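Long-range contacts in phosphoribosylformylglycinamidine synthase 2 (Thermus thermophilus, PDB 3VIU), which belongs to the PurM-like AIR synthase-related proteins, with two pairs of N- and C-terminal domains in one chain, and holds ADP and magnesium: residues Leu54-Glu59 against Val517-Gly522; Met463-Glu468 against Ala539-Val544. All blocks are in the same frame, centred on the assembly; numbering follows the deposited sequence.

Overall arrangement
Both contacts reach the same mixed sheet of the second AIR synthase-related N-terminal domain, the one formed by strands between 422 and 548. Contact 1 sets the loop 54-59 against strand 519-525, an outermost strand of that sheet within the chain. Contact 2 packs helix 458-475 on strand 538-548, further in. Their centres lie about 13 Å apart, and their nearest atoms are about 5 Å apart without touching. Along the chain the segments alternate. Contact 1 holds Ser521 and Gly522 of the ADP pocket. In contact 2 the side chain of Ala539 is about 8 Å from ADP and that of Val543 about 12 Å from the magnesium ion.

Contact 1. Residues Leu54-Glu59 against Val517-Gly522. With ADP (adenosine-5'-diphosphate), chain B.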
ATOM      1  N   LEU A  54       8.875   1.207 -15.162  1.00 23.74           N
ATOM      2  CA  LEU A  54       9.314   0.816 -13.822  1.00 23.02           C
ATOM      3  C   LEU A  54      10.228  -0.410 -13.801  1.00 22.45           C
ATOM      4  O   LEU A  54       9.856  -1.477 -14.275  1.00 24.61           O
ATOM      5  CB  LEU A  54       8.099   0.567 -12.924  1.00 22.82           C
ATOM      6  CG  LEU A  54       7.206   1.788 -12.648  1.00 25.24           C
ATOM      7  CD1 LEU A  54       5.980   1.367 -11.861  1.00 23.38           C
ATOM      8  CD2 LEU A  54       7.991   2.847 -11.881  1.00 22.84           C
ATOM      9  N   PRO A  55      11.448  -0.265 -13.255  1.00 22.34           N
ATOM     10  CA  PRO A  55      12.444  -1.345 -13.154  1.00 21.12           C
ATOM     11  C   PRO A  55      11.897  -2.540 -12.353  1.00 21.44           C
ATOM     12  O   PRO A  55      11.333  -2.344 -11.285  1.00 19.10           O
ATOM     13  CB  PRO A  55      13.606  -0.667 -12.440  1.00 18.26           C
ATOM     14  CG  PRO A  55      13.489   0.746 -12.879  1.00 19.79           C
ATOM     15  CD  PRO A  55      12.016   1.006 -12.774  1.00 20.22           C
ATOM     16  N   LYS A  56      12.089  -3.763 -12.854  1.00 23.03           N
ATOM     17  CA  LYS A  56      11.576  -4.960 -12.177  1.00 26.06           C
ATOM     18  C   LYS A  56      12.629  -5.942 -11.653  1.00 25.73           C
ATOM     19  O   LYS A  56      12.315  -6.788 -10.821  1.00 25.38           O
ATOM     20  CB  LYS A  56      10.644  -5.743 -13.110  1.00 27.44           C
ATOM     21  CG  LYS A  56      10.014  -4.943 -14.239  1.00 32.41           C
ATOM     22  CD  LYS A  56       8.629  -4.404 -13.896  1.00 33.87           C
ATOM     23  CE  LYS A  56       7.990  -3.731 -15.124  1.00 35.66           C
ATOM     24  NZ  LYS A  56       6.621  -3.169 -14.872  1.00 33.43           N
ATOM     25  N   GLU A  57      13.859  -5.846 -12.146  1.00 26.90           N
ATOM     26  CA  GLU A  57      14.921  -6.762 -11.727  1.00 28.22           C
ATOM     27  C   GLU A  57      15.428  -6.520 -10.308  1.00 27.08           C
ATOM     28  O   GLU A  57      15.564  -5.379  -9.869  1.00 25.84           O
ATOM     29  CB  GLU A  57      16.100  -6.689 -12.707  1.00 32.47           C
ATOM     30  CG  GLU A  57      15.731  -6.980 -14.169  1.00 39.33           C
ATOM     31  CD  GLU A  57      16.922  -6.858 -15.124  1.00 43.48           C
ATOM     32  OE1 GLU A  57      17.593  -5.798 -15.103  1.00 44.70           O
ATOM     33  OE2 GLU A  57      17.185  -7.816 -15.897  1.00 44.11           O
ATOM     34  N   GLY A  58      15.713  -7.612  -9.602  1.00 27.35           N
ATOM     35  CA  GLY A  58      16.205  -7.534  -8.235  1.00 25.75           C
ATOM     36  C   GLY A  58      16.600  -8.905  -7.717  1.00 24.66           C
ATOM     37  O   GLY A  58      15.948  -9.895  -8.037  1.00 24.42           O
ATOM     38  N   GLU A  59      17.656  -8.962  -6.910  1.00 25.63           N
ATOM     39  CA  GLU A  59      18.157 -10.223  -6.362  1.00 27.04           C
ATOM     40  C   GLU A  59      17.103 -11.056  -5.635  1.00 25.57           C
ATOM     41  O   GLU A  59      17.052 -12.276  -5.789  1.00 26.96           O
ATOM     42  CB  GLU A  59      19.317  -9.964  -5.392  1.00 30.56           C
ATOM     43  CG  GLU A  59      20.445  -9.092  -5.938  1.00 38.37           C
ATOM     44  CD  GLU A  59      21.191  -9.725  -7.111  1.00 42.78           C
ATOM     45  OE1 GLU A  59      21.741 -10.840  -6.941  1.00 43.36           O
ATOM     46  OE2 GLU A  59      21.230  -9.100  -8.198  1.00 43.14           O
ATOM     47  N   VAL A 517      15.785  -0.721  -5.770  1.00 12.52           N
ATOM     48  CA  VAL A 517      14.632  -1.407  -5.196  1.00 13.02           C
ATOM     49  C   VAL A 517      13.588  -1.475  -6.308  1.00 12.23           C
ATOM     50  O   VAL A 517      13.069  -0.448  -6.733  1.00 11.65           O
ATOM     51  CB  VAL A 517      14.038  -0.621  -4.006  1.00 13.74           C
ATOM     52  CG1 VAL A 517      12.852  -1.371  -3.433  1.00 13.43           C
ATOM     53  CG2 VAL A 517      15.100  -0.403  -2.942  1.00 13.89           C
ATOM     54  N   PRO A 518      13.273  -2.684  -6.793  1.00 11.41           N
ATOM     55  CA  PRO A 518      12.293  -2.892  -7.871  1.00 12.97           C
ATOM     56  C   PRO A 518      10.826  -3.081  -7.468  1.00 14.41           C
ATOM     57  O   PRO A 518      10.536  -3.453  -6.331  1.00 15.87           O
ATOM     58  CB  PRO A 518      12.835  -4.132  -8.566  1.00 10.24           C
ATOM     59  CG  PRO A 518      13.295  -4.957  -7.383  1.00  9.07           C
ATOM     60  CD  PRO A 518      14.007  -3.931  -6.505  1.00 10.35           C
ATOM     61  N   VAL A 519       9.917  -2.817  -8.414  1.00 15.84           N
ATOM     62  CA  VAL A 519       8.475  -3.011  -8.211  1.00 16.31           C
ATOM     63  C   VAL A 519       8.218  -4.496  -8.326  1.00 15.89           C
ATOM     64  O   VAL A 519       8.860  -5.186  -9.110  1.00 18.84           O
ATOM     65  CB  VAL A 519       7.577  -2.431  -9.327  1.00 17.90           C
ATOM     66  CG1 VAL A 519       6.638  -1.393  -8.751  1.00 18.52           C
ATOM     67  CG2 VAL A 519       8.406  -1.921 -10.477  1.00 17.22           C
ATOM     68  N   VAL A 520       7.235  -4.980  -7.594  1.00 15.32           N
ATOM     69  CA  VAL A 520       6.930  -6.388  -7.648  1.00 15.64           C
ATOM     70  C   VAL A 520       5.425  -6.560  -7.856  1.00 16.52           C
ATOM     71  O   VAL A 520       4.950  -7.622  -8.263  1.00 16.89           O
ATOM     72  CB  VAL A 520       7.431  -7.057  -6.354  1.00 14.25           C
ATOM     73  CG1 VAL A 520       6.435  -6.869  -5.232  1.00 13.83           C
ATOM     74  CG2 VAL A 520       7.755  -8.492  -6.620  1.00 17.45           C
ATOM     75  N   SER A 521       4.684  -5.488  -7.593  1.00 17.11           N
ATOM     76  CA  SER A 521       3.236  -5.483  -7.752  1.00 16.00           C
ATOM     77  C   SER A 521       2.716  -4.094  -7.450  1.00 17.34           C
ATOM     78  O   SER A 521       3.479  -3.198  -7.068  1.00 19.00           O
ATOM     79  CB  SER A 521       2.574  -6.483  -6.802  1.00 16.56           C
ATOM     80  OG  SER A 521       2.699  -6.068  -5.455  1.00 15.68           O
ATOM     81  N   GLY A 522       1.412  -3.908  -7.613  1.00 17.36           N
ATOM     82  CA  GLY A 522       0.841  -2.606  -7.344  1.00 16.30           C
ATOM     83  C   GLY A 522      -0.582  -2.478  -7.834  1.00 16.86           C
ATOM     84  O   GLY A 522      -1.219  -3.469  -8.175  1.00 17.59           O
TER
HETATM   85  PB  ADP B 800      -6.701  -7.712  -8.866  1.00 74.65           P
HETATM   86  O1B ADP B 800      -7.838  -7.203  -9.684  1.00 75.79           O
HETATM   87  O2B ADP B 800      -6.594  -6.849  -7.511  1.00 74.08           O
HETATM   88  O3B ADP B 800      -6.980  -9.336  -8.510  1.00 74.54           O
HETATM   89  PA  ADP B 800      -5.329  -6.405 -10.830  1.00 68.93           P
HETATM   90  O1A ADP B 800      -5.860  -6.958 -12.106  1.00 68.84           O
HETATM   91  O2A ADP B 800      -6.281  -5.182 -10.355  1.00 68.99           O
HETATM   92  O3A ADP B 800      -5.291  -7.590  -9.693  1.00 71.48           O
HETATM   93  O5' ADP B 800      -3.818  -5.810 -11.003  1.00 64.03           O
HETATM   94  C5' ADP B 800      -3.331  -6.107 -12.326  1.00 57.25           C
HETATM   95  C4' ADP B 800      -1.865  -6.631 -12.333  1.00 52.52           C
HETATM   96  O4' ADP B 800      -0.930  -5.566 -12.699  1.00 50.76           O
HETATM   97  C3' ADP B 800      -1.369  -7.167 -10.966  1.00 50.00           C
HETATM   98  O3' ADP B 800      -0.443  -8.241 -11.179  1.00 48.00           O
HETATM   99  C2' ADP B 800      -0.718  -5.942 -10.324  1.00 48.84           C
HETATM  100  O2' ADP B 800       0.255  -6.298  -9.338  1.00 46.83           O
HETATM  101  C1' ADP B 800      -0.124  -5.199 -11.524  1.00 49.10           C
HETATM  102  N9  ADP B 800      -0.133  -3.744 -11.318  1.00 48.44           N
HETATM  103  C8  ADP B 800      -1.216  -2.916 -11.414  1.00 47.66           C
HETATM  104  N7  ADP B 800      -0.871  -1.684 -11.174  1.00 47.23           N
HETATM  105  C5  ADP B 800       0.451  -1.635 -10.907  1.00 46.31           C
HETATM  106  C6  ADP B 800       1.371  -0.605 -10.583  1.00 45.84           C
HETATM  107  N6  ADP B 800       0.949   0.709 -10.482  1.00 45.15           N
HETATM  108  N1  ADP B 800       2.665  -0.933 -10.374  1.00 45.24           N
HETATM  109  C2  ADP B 800       3.095  -2.201 -10.467  1.00 44.61           C
HETATM  110  N3  ADP B 800       2.261  -3.198 -10.770  1.00 44.46           N
HETATM  111  C4  ADP B 800       0.950  -2.963 -10.995  1.00 46.63           C
HETATM  112  O   HOH W   1       9.637  -7.701 -10.194  1.00 27.64           O
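Val519 and Pro518 present their side chains to the loop 54-59 in different ways. Val519 CG2 meets the loop 3.5 Å from Leu54 CB. Val519 CG2 also lies 3.1 Å from Pro55 O. The other Val519 branch turns to the adenine of ADP, with Val519 CG1 4.0 Å from ADP C2. Val519 chi1 of -120° is eclipsed and puts CG2 nearly in line with the backbone N, beside the Pro55 carbonyl that this N bonds. Pro518 lays the CB and CG side of its ring against the carbonyls of Lys56 and Glu57, with Pro518 CB 3.3 Å from Glu57 O. Leu54 has CG anti to its carbonyl carbon, chi1 -64°, and its side chain also touches Tyr483 and Leu508.

Segment 517-522 leads into strand 519-525 at the border of a PurM-like N-terminal domain sheet. The loop meets that border through one direct backbone bond. Val519 N donates to Pro55 O at 3.2 Å, with an N-H...O angle of 161°, and the bond runs nearly along the C=O axis. A water adds a second link by donating to both Lys56 O and Val519 O. Ser521 OG bonds to Phe82 O and Thr484 OG1. Further along the strand, Gly522 N donates to ADP O2' at 3.2 Å.

Contact 2. Residues Met463-Glu468 against Ala539-Val544; sequences MHALAE and AMVGVV
A helix packed on a beta-sheet forms this buried contact, within the second PurM-like N-terminal domain of the chain. Helix 458-475 lies over strand 538-548. The axes of the short segments 463-468 and 539-544 run nearly parallel, at 20°, and come within 7.7 Å. The strand alternates its side chains: Ala539, Val541 and Val543 point toward the helix, while Met540, a selenomethionine, points away. Backbone hydrogen bonds tie Val541 to Asp448 and Gly542 to Thr484, so strands 441-448 and 479-488 flank this one.

Val541 is at the middle of the contact. Its two methyls face the Ala465-Leu466 peptide. Val541 CG1, anti to the backbone N at chi1 180°, meets Leu466 and lies 3.7 Å from Leu466 CA. Val541 CG2 turns to the other residue, 3.6 Å from Ala465 CB. That same Ala465 CB also sits 3.6 Å from Ala539 O. The short Ala465 side chain is consistent with the close axis approach. Leu466 crosses Val541 obliquely, with Leu466 CG 3.8 Å from Val541 CG1. Leu466 also touches Tyr483 of strand 479-488 and Ala511 of helix 495-515. Val543 also touches Ala469, Cys470 and Val473, later on the same helix. It meets Leu466 at about a right angle, where Val543 CG2 is 4.1 Å from Leu466 CD2.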
HETATM    1  N   MSE A 463       8.973  10.260  -5.735  1.00 20.01           N
HETATM    2  CA  MSE A 463      10.338   9.923  -5.335  1.00 22.11           C
HETATM    3  C   MSE A 463      10.457   9.908  -3.819  1.00 19.83           C
HETATM    4  O   MSE A 463      11.072   9.005  -3.248  1.00 19.12           O
HETATM    5  CB  MSE A 463      11.337  10.935  -5.897  1.00 27.10           C
HETATM    6  CG  MSE A 463      11.726  10.716  -7.344  1.00 34.64           C
HETATM    7 SE   MSE A 463      12.786  12.209  -7.995  1.00 49.56          SE
HETATM    8  CE  MSE A 463      14.196  12.179  -6.670  1.00 40.76           C
ATOM      9  N   HIS A 464       9.876  10.922  -3.180  1.00 17.17           N
ATOM     10  CA  HIS A 464       9.903  11.035  -1.731  1.00 14.52           C
ATOM     11  C   HIS A 464       9.219   9.853  -1.073  1.00 13.90           C
ATOM     12  O   HIS A 464       9.690   9.353  -0.053  1.00 13.76           O
ATOM     13  CB  HIS A 464       9.229  12.332  -1.282  1.00 14.46           C
ATOM     14  CG  HIS A 464      10.187  13.455  -1.036  1.00 16.43           C
ATOM     15  ND1 HIS A 464      11.078  13.454   0.018  1.00 15.93           N
ATOM     16  CD2 HIS A 464      10.408  14.607  -1.715  1.00 16.09           C
ATOM     17  CE1 HIS A 464      11.806  14.557  -0.023  1.00 16.90           C
ATOM     18  NE2 HIS A 464      11.420  15.274  -1.065  1.00 18.11           N
ATOM     19  N   ALA A 465       8.115   9.400  -1.664  1.00 14.58           N
ATOM     20  CA  ALA A 465       7.357   8.265  -1.132  1.00 13.58           C
ATOM     21  C   ALA A 465       8.174   6.978  -1.077  1.00 13.57           C
ATOM     22  O   ALA A 465       8.235   6.325  -0.032  1.00 14.35           O
ATOM     23  CB  ALA A 465       6.083   8.048  -1.954  1.00 12.67           C
ATOM     24  N   LEU A 466       8.799   6.608  -2.194  1.00 12.82           N
ATOM     25  CA  LEU A 466       9.607   5.395  -2.224  1.00 13.53           C
ATOM     26  C   LEU A 466      10.809   5.558  -1.288  1.00 13.68           C
ATOM     27  O   LEU A 466      11.154   4.653  -0.520  1.00 13.52           O
ATOM     28  CB  LEU A 466      10.102   5.104  -3.644  1.00 14.69           C
ATOM     29  CG  LEU A 466      10.166   3.617  -4.017  1.00 17.54           C
ATOM     30  CD1 LEU A 466      10.865   3.452  -5.358  1.00 17.41           C
ATOM     31  CD2 LEU A 466      10.887   2.833  -2.939  1.00 16.39           C
ATOM     32  N   ALA A 467      11.450   6.718  -1.359  1.00 13.65           N
ATOM     33  CA  ALA A 467      12.596   7.001  -0.509  1.00 13.68           C
ATOM     34  C   ALA A 467      12.210   6.828   0.965  1.00 14.75           C
ATOM     35  O   ALA A 467      12.835   6.047   1.686  1.00 16.97           O
ATOM     36  CB  ALA A 467      13.099   8.425  -0.765  1.00 11.17           C
ATOM     37  N   GLU A 468      11.165   7.532   1.398  1.00 15.65           N
ATOM     38  CA  GLU A 468      10.707   7.463   2.781  1.00 15.39           C
ATOM     39  C   GLU A 468      10.394   6.031   3.214  1.00 15.07           C
ATOM     40  O   GLU A 468      10.862   5.578   4.256  1.00 15.42           O
ATOM     41  CB  GLU A 468       9.468   8.340   2.988  1.00 16.66           C
ATOM     42  CG  GLU A 468       9.073   8.474   4.463  1.00 23.17           C
ATOM     43  CD  GLU A 468       7.922   9.447   4.703  1.00 26.99           C
ATOM     44  OE1 GLU A 468       7.694   9.829   5.875  1.00 30.89           O
ATOM     45  OE2 GLU A 468       7.237   9.828   3.729  1.00 29.49           O
ATOM     46  N   ALA A 539       0.821   8.321  -4.777  1.00 15.89           N
ATOM     47  CA  ALA A 539       1.487   7.052  -4.997  1.00 16.18           C
ATOM     48  C   ALA A 539       1.808   6.498  -3.612  1.00 16.79           C
ATOM     49  O   ALA A 539       2.782   6.908  -2.976  1.00 16.23           O
ATOM     50  CB  ALA A 539       2.768   7.251  -5.803  1.00 16.15           C
HETATM   51  N   MSE A 540       0.971   5.585  -3.139  1.00 16.84           N
HETATM   52  CA  MSE A 540       1.186   4.971  -1.840  1.00 18.35           C
HETATM   53  C   MSE A 540       2.155   3.821  -2.027  1.00 16.45           C
HETATM   54  O   MSE A 540       1.810   2.773  -2.562  1.00 18.41           O
HETATM   55  CB  MSE A 540      -0.146   4.511  -1.262  1.00 23.68           C
HETATM   56  CG  MSE A 540      -1.039   5.693  -0.932  1.00 32.55           C
HETATM   57 SE   MSE A 540      -2.925   5.270  -0.833  1.00 52.02          SE
HETATM   58  CE  MSE A 540      -3.475   6.691   0.380  1.00 44.85           C
ATOM     59  N   VAL A 541       3.387   4.053  -1.597  1.00 14.24           N
ATOM     60  CA  VAL A 541       4.465   3.091  -1.726  1.00 11.80           C
ATOM     61  C   VAL A 541       4.637   2.194  -0.516  1.00 11.26           C
ATOM     62  O   VAL A 541       4.858   2.667   0.595  1.00 10.37           O
ATOM     63  CB  VAL A 541       5.797   3.822  -1.981  1.00 12.46           C
ATOM     64  CG1 VAL A 541       6.939   2.818  -2.119  1.00 11.02           C
ATOM     65  CG2 VAL A 541       5.673   4.685  -3.236  1.00 14.20           C
ATOM     66  N   GLY A 542       4.535   0.890  -0.754  1.00 11.66           N
ATOM     67  CA  GLY A 542       4.703  -0.085   0.300  1.00 11.19           C
ATOM     68  C   GLY A 542       6.022  -0.789   0.058  1.00 13.09           C
ATOM     69  O   GLY A 542       6.295  -1.239  -1.058  1.00 11.94           O
ATOM     70  N   VAL A 543       6.848  -0.868   1.095  1.00 12.49           N
ATOM     71  CA  VAL A 543       8.141  -1.513   0.982  1.00 14.40           C
ATOM     72  C   VAL A 543       8.307  -2.628   1.998  1.00 14.65           C
ATOM     73  O   VAL A 543       7.956  -2.479   3.167  1.00 15.53           O
ATOM     74  CB  VAL A 543       9.300  -0.504   1.193  1.00 15.53           C
ATOM     75  CG1 VAL A 543      10.628  -1.257   1.330  1.00 13.91           C
ATOM     76  CG2 VAL A 543       9.361   0.471   0.028  1.00 13.00           C
ATOM     77  N   VAL A 544       8.852  -3.748   1.542  1.00 13.92           N
ATOM     78  CA  VAL A 544       9.092  -4.878   2.415  1.00 12.49           C
ATOM     79  C   VAL A 544      10.591  -5.130   2.464  1.00 12.90           C
ATOM     80  O   VAL A 544      11.286  -4.998   1.460  1.00 14.08           O
ATOM     81  CB  VAL A 544       8.381  -6.163   1.909  1.00 10.16           C
ATOM     82  CG1 VAL A 544       8.829  -7.364   2.732  1.00  8.92           C
ATOM     83  CG2 VAL A 544       6.873  -6.002   2.021  1.00 10.19           C
TER